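Local coordinates for protease VP4 (Blotched snakehead virus, PDB 2GEF), which cleaves peptide bonds as a birnavirus serine protease with a serine/lysine catalytic dyad, probably processing the viral polyprotein of which it is itself a part, at residues Y48-M59 and T102-A110; L18-T28 and S119-D128. All coordinates share one frame; numbering follows the deposited sequence.

Contact 1 of 2, residues Y48-M59 and T102-A110; sequences YIAVRGDHRDLM and TDLTILPVA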
# COMPACT_ATOMS: atom_id res chain seq x y z
N TYR A 48 -2.92 -3.62 1.22
CA TYR A 48 -1.74 -4.43 1.55
C TYR A 48 -0.96 -3.60 2.54
O TYR A 48 -1.09 -2.37 2.57
CB TYR A 48 -0.84 -4.69 0.32
CG TYR A 48 -1.26 -5.77 -0.68
CD1 TYR A 48 -2.56 -5.85 -1.20
CD2 TYR A 48 -0.36 -6.67 -1.13
CE1 TYR A 48 -2.92 -6.84 -2.13
CE2 TYR A 48 -0.71 -7.66 -2.02
CZ TYR A 48 -1.96 -7.77 -2.52
OH TYR A 48 -2.18 -8.85 -3.48
N ILE A 49 -0.13 -4.27 3.28
CA ILE A 49 0.71 -3.64 4.29
C ILE A 49 2.09 -3.92 3.88
O ILE A 49 2.30 -5.02 3.52
CB ILE A 49 0.51 -4.11 5.73
CG1 ILE A 49 1.17 -3.04 6.63
CG2 ILE A 49 0.98 -5.63 6.00
CD1 ILE A 49 0.97 -3.23 8.02
N ALA A 50 2.92 -2.88 3.73
CA ALA A 50 4.37 -3.09 3.52
C ALA A 50 5.00 -3.12 4.94
O ALA A 50 4.73 -2.17 5.79
CB ALA A 50 4.94 -1.94 2.84
N VAL A 51 5.82 -4.14 5.19
CA VAL A 51 6.59 -4.24 6.54
C VAL A 51 8.02 -4.45 6.21
O VAL A 51 8.36 -5.20 5.29
CB VAL A 51 6.02 -5.39 7.46
CG1 VAL A 51 6.54 -5.18 9.00
CG2 VAL A 51 4.54 -5.20 7.51
N ARG A 52 8.87 -3.74 6.90
CA ARG A 52 10.35 -4.03 6.77
C ARG A 52 10.81 -5.40 7.32
O ARG A 52 10.33 -5.91 8.32
CB ARG A 52 11.21 -2.83 7.21
CG ARG A 52 10.97 -2.29 8.69
CD ARG A 52 12.14 -1.44 9.23
NE ARG A 52 11.96 -1.04 10.66
CZ ARG A 52 11.21 -0.02 11.06
NH1 ARG A 52 11.21 0.22 12.34
NH2 ARG A 52 10.41 0.70 10.24
N GLY A 53 11.73 -5.97 6.57
CA GLY A 53 12.43 -7.28 6.83
C GLY A 53 11.69 -8.29 5.96
O GLY A 53 10.80 -7.94 5.18
N ASP A 54 12.03 -9.55 6.12
CA ASP A 54 11.40 -10.58 5.36
C ASP A 54 10.38 -11.41 6.13
O ASP A 54 10.67 -12.05 7.11
CB ASP A 54 12.44 -11.31 4.44
CG ASP A 54 12.86 -12.67 4.94
OD1 ASP A 54 12.64 -12.89 6.13
OD2 ASP A 54 13.52 -13.45 4.22
N HIS A 55 9.13 -11.29 5.69
CA HIS A 55 7.94 -11.91 6.31
C HIS A 55 7.32 -12.75 5.30
O HIS A 55 6.09 -12.89 5.26
CB HIS A 55 6.94 -10.88 6.84
CG HIS A 55 7.57 -9.83 7.73
ND1 HIS A 55 7.65 -9.97 9.11
CD2 HIS A 55 8.19 -8.67 7.44
CE1 HIS A 55 8.27 -8.91 9.63
NE2 HIS A 55 8.65 -8.13 8.64
N ARG A 56 8.20 -13.30 4.46
CA ARG A 56 7.91 -14.38 3.49
C ARG A 56 7.02 -15.50 4.11
O ARG A 56 6.08 -16.05 3.44
CB ARG A 56 9.22 -14.91 2.93
CG ARG A 56 9.78 -13.89 2.03
CD ARG A 56 11.26 -14.09 1.56
NE ARG A 56 11.17 -14.67 0.22
CZ ARG A 56 12.18 -15.37 -0.33
NH1 ARG A 56 13.35 -15.44 0.36
NH2 ARG A 56 12.00 -15.99 -1.53
N ASP A 57 7.29 -15.80 5.37
CA ASP A 57 6.54 -16.88 6.06
C ASP A 57 5.08 -16.62 6.15
O ASP A 57 4.36 -17.47 6.60
CB ASP A 57 6.98 -17.09 7.50
CG ASP A 57 7.01 -15.82 8.33
OD1 ASP A 57 7.70 -14.90 7.91
OD2 ASP A 57 6.37 -15.77 9.39
N LEU A 58 4.70 -15.39 5.84
CA LEU A 58 3.35 -14.87 5.99
C LEU A 58 2.66 -14.74 4.60
O LEU A 58 1.41 -14.60 4.54
CB LEU A 58 3.35 -13.54 6.69
CG LEU A 58 3.43 -13.46 8.22
CD1 LEU A 58 3.47 -12.00 8.60
CD2 LEU A 58 2.41 -14.25 9.07
N MSE A 59 3.47 -14.79 3.53
CA MSE A 59 2.99 -14.80 2.14
C MSE A 59 2.41 -16.11 1.74
O MSE A 59 2.91 -17.16 2.20
CB MSE A 59 4.16 -14.59 1.21
CG MSE A 59 4.76 -13.14 1.42
SE MSE A 59 6.28 -12.71 0.43
CE MSE A 59 5.42 -12.31 -1.20
N THR A 102 16.54 -1.29 3.50
CA THR A 102 16.08 -2.54 4.07
C THR A 102 15.25 -3.30 3.01
O THR A 102 14.63 -2.71 2.10
CB THR A 102 15.25 -2.26 5.38
OG1 THR A 102 14.72 -3.51 5.87
CG2 THR A 102 13.98 -1.23 5.08
N ASP A 103 15.23 -4.61 3.14
CA ASP A 103 14.20 -5.38 2.41
C ASP A 103 12.82 -5.14 2.97
O ASP A 103 12.66 -4.83 4.14
CB ASP A 103 14.51 -6.91 2.46
CG ASP A 103 15.86 -7.26 1.78
OD1 ASP A 103 16.41 -6.48 1.03
OD2 ASP A 103 16.42 -8.34 1.99
N LEU A 104 11.79 -5.38 2.22
CA LEU A 104 10.47 -5.21 2.81
C LEU A 104 9.70 -6.34 2.19
O LEU A 104 10.18 -6.92 1.20
CB LEU A 104 9.79 -3.87 2.43
CG LEU A 104 10.29 -2.49 3.01
CD1 LEU A 104 11.04 -1.68 1.93
CD2 LEU A 104 9.05 -1.62 3.53
N THR A 105 8.57 -6.69 2.81
CA THR A 105 7.66 -7.63 2.28
C THR A 105 6.32 -6.97 2.29
O THR A 105 6.02 -6.23 3.25
CB THR A 105 7.61 -8.80 3.31
OG1 THR A 105 8.92 -9.32 3.42
CG2 THR A 105 6.85 -9.92 2.75
N ILE A 106 5.49 -7.16 1.27
CA ILE A 106 4.12 -6.61 1.30
C ILE A 106 3.12 -7.80 1.33
O ILE A 106 3.42 -8.91 0.88
CB ILE A 106 3.87 -5.68 0.06
CG1 ILE A 106 4.09 -6.49 -1.20
CG2 ILE A 106 4.87 -4.55 0.08
CD1 ILE A 106 3.61 -5.96 -2.55
N LEU A 107 2.01 -7.60 1.99
CA LEU A 107 1.05 -8.66 2.32
C LEU A 107 -0.37 -8.15 2.15
O LEU A 107 -0.70 -7.02 2.63
CB LEU A 107 1.19 -9.17 3.79
CG LEU A 107 2.63 -9.68 4.15
CD1 LEU A 107 2.85 -9.66 5.68
CD2 LEU A 107 2.86 -10.99 3.59
N PRO A 108 -1.25 -8.97 1.54
CA PRO A 108 -2.65 -8.44 1.47
C PRO A 108 -3.21 -8.43 2.86
O PRO A 108 -2.86 -9.26 3.62
CB PRO A 108 -3.39 -9.42 0.50
CG PRO A 108 -2.31 -10.51 0.14
CD PRO A 108 -1.07 -10.30 0.95
N VAL A 109 -4.04 -7.46 3.24
CA VAL A 109 -4.69 -7.48 4.56
C VAL A 109 -6.26 -7.19 4.48
O VAL A 109 -6.68 -6.21 3.78
CB VAL A 109 -4.00 -6.48 5.45
CG1 VAL A 109 -2.46 -6.64 5.38
CG2 VAL A 109 -4.33 -5.09 5.04
N ALA A 110 -7.09 -7.94 5.23
CA ALA A 110 -8.51 -7.66 5.29
C ALA A 110 -8.93 -6.61 6.29
O ALA A 110 -9.98 -6.11 6.17
CB ALA A 110 -9.20 -8.89 5.63
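Strands 48-52 and 104-109 form an antiparallel pair within the mixed sheet of the protease, and Tyr48 and Pro108 pack against each other at one end of it. The Tyr48 ring lies against the proline, whose CB sits over the ring face 3.8 Å from its centroid. This is a CH-pi contact. Tyr48 OH is hydrogen-bonded to Asn127. Next along the ladder come the hydrogen-bonded pairs Ile49-Leu107 and Val51-Thr105. The bond from Val51 N to Thr105 O is nearly straight, 2.9 Å long with 175° at the hydrogen. Ile49, Val51, Thr105 and Leu107 share one sheet face; Ala50, Arg52, Leu104 and Ile106 share the other. Helix 138-146, which begins two residues after the nucleophile Ser136, packs on Ala50 and Leu104 of that second face.

Past the strand the chain folds back over the first face, and Thr105 holds the turn. Its OG1 stands beside its own backbone N (chi1 -59°) and donates to a lone pair of Gly53 O at 2.9 Å. The same OG1 accepts from His55 N at 3.0 Å, which fixes the rotation of the hydroxyl. His55 NE2 reaches back to Arg52 O at 2.8 Å. Thr105 CG2 meets the selenium SE of Met59 at 3.7 Å. Leu107 turns its two methyls to the returning chain: CD1 meets Leu58 CD1 at 3.8 Å, and CD2 touches Met59 CG.

Contact 2 of 2, residues L18-T28 and S119-D128; sequences LGRNSRIVHFT and SADVDVVWND
Asn21 turns its CG anti to the backbone N (chi1 -172°), and Trp126 holds its own CG beside the backbone N (chi1 -62°), which lays the amide branch over the indole. Asn21 CB lies over the five-membered ring, 3.9 Å from its centroid. The amide stands nearly upright on the ring, the two planes 82° apart. Arg20 NH2 reaches the ring edge, 3.7 Å from Trp126 CE3. The extended arginine also forms a salt bridge to Asp128, with a weak bond from NE to OD1 at 3.1 Å.

Arg20 and Trp126 exchange two backbone hydrogen bonds. The register then shifts by one residue before Arg23 pairs with Val124, a beta bulge. A water bonds Asn21 O and, weakly, Val124 O across this irregularity. Beside it Ser22 OG donates to Asp123 OD1 on the syn side of the carboxylate, at 2.5 Å. Beyond the bulge the antiparallel ladder is regular, and Phe27 N meets Ala120 O at 2.8 Å in an almost straight bond. Val122 CB meets the Phe27 ring at its edge, 3.8 Å from CD1, and Val124 CG2 does so at CE1. Val25 CG2, of the same strand, lies over one face of that ring, offset toward its rim.

Strand 22-27 is an outer strand of the three-stranded antiparallel sheet, with 120-126 in the middle and 111-114 beyond it. Phe27 and Val124 rest on Leu107 of strand 104-109.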
# COMPACT_ATOMS: atom_id res chain seq x y z
N LEU A 18 -12.25 -11.69 -1.97
CA LEU A 18 -12.44 -12.68 -0.94
C LEU A 18 -10.98 -12.94 -0.52
O LEU A 18 -10.12 -13.22 -1.40
CB LEU A 18 -13.18 -13.92 -1.50
CG LEU A 18 -13.12 -15.44 -1.20
CD1 LEU A 18 -14.15 -15.89 -0.15
CD2 LEU A 18 -13.50 -16.03 -2.57
N GLY A 19 -10.71 -12.70 0.77
CA GLY A 19 -9.44 -13.05 1.43
C GLY A 19 -9.54 -14.43 2.11
O GLY A 19 -10.56 -14.78 2.70
N ARG A 20 -8.46 -15.20 2.06
CA ARG A 20 -8.49 -16.53 2.58
C ARG A 20 -7.26 -16.81 3.50
O ARG A 20 -6.31 -16.00 3.58
CB ARG A 20 -8.65 -17.46 1.39
CG ARG A 20 -7.48 -18.29 1.00
CD ARG A 20 -7.67 -18.95 -0.36
NE ARG A 20 -6.37 -19.37 -0.92
CZ ARG A 20 -5.90 -20.63 -0.94
NH1 ARG A 20 -6.60 -21.64 -0.44
NH2 ARG A 20 -4.69 -20.88 -1.47
N ASN A 21 -7.27 -17.94 4.19
CA ASN A 21 -6.24 -18.27 5.14
C ASN A 21 -5.90 -17.11 6.19
O ASN A 21 -4.75 -16.78 6.47
CB ASN A 21 -5.01 -18.81 4.40
CG ASN A 21 -3.96 -19.36 5.36
OD1 ASN A 21 -4.27 -19.70 6.48
ND2 ASN A 21 -2.70 -19.40 4.93
N SER A 22 -6.94 -16.58 6.82
CA SER A 22 -6.78 -15.53 7.79
C SER A 22 -5.97 -15.69 9.09
O SER A 22 -6.43 -16.40 10.01
CB SER A 22 -8.20 -15.13 8.25
OG SER A 22 -8.18 -13.96 9.04
N ARG A 23 -4.84 -14.94 9.25
CA ARG A 23 -4.19 -14.86 10.57
C ARG A 23 -4.00 -13.45 11.13
O ARG A 23 -3.45 -12.57 10.47
CB ARG A 23 -2.87 -15.56 10.56
CG ARG A 23 -2.39 -15.89 9.19
CD ARG A 23 -1.11 -16.72 9.37
NE ARG A 23 -0.29 -16.20 10.48
CZ ARG A 23 0.65 -16.92 11.07
NH1 ARG A 23 0.91 -18.17 10.61
NH2 ARG A 23 1.32 -16.41 12.11
N ILE A 24 -4.54 -13.22 12.32
CA ILE A 24 -4.23 -12.05 13.06
C ILE A 24 -2.68 -12.05 13.37
O ILE A 24 -2.17 -12.98 13.94
CB ILE A 24 -5.16 -11.88 14.33
CG1 ILE A 24 -6.66 -12.17 14.02
CG2 ILE A 24 -5.17 -10.44 14.85
CD1 ILE A 24 -7.04 -12.12 12.55
N VAL A 25 -1.95 -11.02 12.93
CA VAL A 25 -0.58 -10.88 13.39
C VAL A 25 -0.39 -9.47 13.89
O VAL A 25 -1.03 -8.46 13.44
CB VAL A 25 0.59 -11.38 12.40
CG1 VAL A 25 0.17 -11.63 11.00
CG2 VAL A 25 2.01 -10.58 12.55
N HIS A 26 0.51 -9.43 14.85
CA HIS A 26 0.75 -8.22 15.57
C HIS A 26 2.01 -7.63 14.93
O HIS A 26 3.07 -8.30 14.86
CB HIS A 26 0.94 -8.49 17.05
CG HIS A 26 1.34 -7.27 17.77
ND1 HIS A 26 0.54 -6.14 17.77
CD2 HIS A 26 2.48 -6.94 18.42
CE1 HIS A 26 1.17 -5.18 18.43
NE2 HIS A 26 2.34 -5.64 18.83
N PHE A 27 1.85 -6.39 14.45
CA PHE A 27 2.92 -5.64 13.83
C PHE A 27 3.09 -4.38 14.68
O PHE A 27 2.12 -3.61 14.98
CB PHE A 27 2.50 -5.20 12.40
CG PHE A 27 2.61 -6.31 11.40
CD1 PHE A 27 1.47 -6.81 10.77
CD2 PHE A 27 3.83 -6.89 11.08
CE1 PHE A 27 1.57 -7.88 9.84
CE2 PHE A 27 3.89 -7.97 10.16
CZ PHE A 27 2.76 -8.40 9.53
N THR A 28 4.33 -4.14 15.01
CA THR A 28 4.71 -2.94 15.66
C THR A 28 5.04 -1.82 14.64
O THR A 28 5.27 -0.67 15.01
CB THR A 28 5.95 -3.20 16.55
OG1 THR A 28 6.99 -3.77 15.76
CG2 THR A 28 5.59 -4.10 17.71
N SER A 119 1.09 0.24 17.64
CA SER A 119 1.12 -1.07 17.01
C SER A 119 -0.28 -1.49 16.61
O SER A 119 -1.23 -0.89 17.07
CB SER A 119 1.68 -2.11 17.98
OG SER A 119 0.78 -2.34 18.98
N ALA A 120 -0.40 -2.59 15.86
CA ALA A 120 -1.71 -3.10 15.38
C ALA A 120 -1.72 -4.59 15.10
O ALA A 120 -0.72 -5.19 14.69
CB ALA A 120 -2.09 -2.37 14.06
N ASP A 121 -2.90 -5.19 15.34
CA ASP A 121 -3.10 -6.56 15.02
C ASP A 121 -3.73 -6.46 13.63
O ASP A 121 -4.66 -5.72 13.43
CB ASP A 121 -4.09 -7.15 16.06
CG ASP A 121 -3.45 -7.39 17.34
OD1 ASP A 121 -2.46 -8.16 17.44
OD2 ASP A 121 -3.88 -6.75 18.30
N VAL A 122 -3.20 -7.18 12.67
CA VAL A 122 -3.50 -6.92 11.28
C VAL A 122 -3.92 -8.28 10.84
O VAL A 122 -3.20 -9.30 11.07
CB VAL A 122 -2.27 -6.33 10.45
CG1 VAL A 122 -2.35 -6.50 8.88
CG2 VAL A 122 -1.88 -4.86 10.85
N ASP A 123 -5.10 -8.29 10.25
CA ASP A 123 -5.60 -9.53 9.66
C ASP A 123 -4.93 -9.74 8.27
O ASP A 123 -5.37 -9.19 7.29
CB ASP A 123 -7.13 -9.41 9.59
CG ASP A 123 -7.82 -10.62 9.09
OD1 ASP A 123 -7.22 -11.65 8.81
OD2 ASP A 123 -9.06 -10.52 9.03
N VAL A 124 -3.87 -10.53 8.24
CA VAL A 124 -3.16 -10.84 7.00
C VAL A 124 -3.94 -11.99 6.33
O VAL A 124 -4.36 -12.90 6.95
CB VAL A 124 -1.68 -11.31 7.30
CG1 VAL A 124 -0.84 -11.77 6.05
CG2 VAL A 124 -0.90 -10.29 8.15
N VAL A 125 -4.13 -11.92 5.05
CA VAL A 125 -4.90 -12.90 4.31
C VAL A 125 -4.05 -13.39 3.09
O VAL A 125 -3.07 -12.73 2.68
CB VAL A 125 -6.35 -12.29 3.82
CG1 VAL A 125 -7.44 -12.14 5.00
CG2 VAL A 125 -6.24 -10.99 2.92
N TRP A 126 -4.48 -14.50 2.50
CA TRP A 126 -4.14 -14.87 1.14
C TRP A 126 -5.29 -14.47 0.24
O TRP A 126 -6.46 -14.82 0.45
CB TRP A 126 -3.92 -16.39 1.04
CG TRP A 126 -2.79 -16.92 1.86
CD1 TRP A 126 -2.08 -16.23 2.84
CD2 TRP A 126 -2.24 -18.24 1.83
NE1 TRP A 126 -1.09 -17.05 3.38
CE2 TRP A 126 -1.15 -18.27 2.75
CE3 TRP A 126 -2.52 -19.39 1.07
CZ2 TRP A 126 -0.37 -19.43 2.96
CZ3 TRP A 126 -1.73 -20.52 1.27
CH2 TRP A 126 -0.69 -20.52 2.21
N ASN A 127 -4.94 -13.72 -0.80
CA ASN A 127 -5.84 -13.33 -1.89
C ASN A 127 -5.06 -14.06 -3.00
O ASN A 127 -3.85 -14.30 -2.81
CB ASN A 127 -5.88 -11.73 -2.07
CG ASN A 127 -4.59 -11.15 -2.68
OD1 ASN A 127 -3.73 -11.86 -3.28
ND2 ASN A 127 -4.49 -9.86 -2.62
N ASP A 128 -5.66 -14.50 -4.10
CA ASP A 128 -4.87 -15.35 -5.02
C ASP A 128 -4.44 -14.49 -6.21
O ASP A 128 -4.43 -14.87 -7.37
CB ASP A 128 -5.61 -16.62 -5.43
CG ASP A 128 -6.29 -17.30 -4.26
OD1 ASP A 128 -5.69 -18.25 -3.69
OD2 ASP A 128 -7.42 -16.89 -3.88
O HOH W 1 -2.77 -15.15 5.94

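The centres of the two contacts lie about 10 Å apart, on the same side of the chain's centre. Both segments of contact 1 fall between those of contact 2 in sequence, so the order is 18-28, 48-59, 102-110, 119-128. Contact 1 belongs to the mixed sheet and contact 2 to the three-stranded antiparallel one. The chain turns a corner at Ala110 to pass from strand 104-109 to strand 111-114, the partner of 120-126. Ala110 N and Asp123 O probably hydrogen-bond between the contacts, and Val109 packs on Val122. Contact 1 lies nearer the dyad: its Tyr48 side chain is about 10 Å from that of Lys173. Contact 2 lies away from the active site.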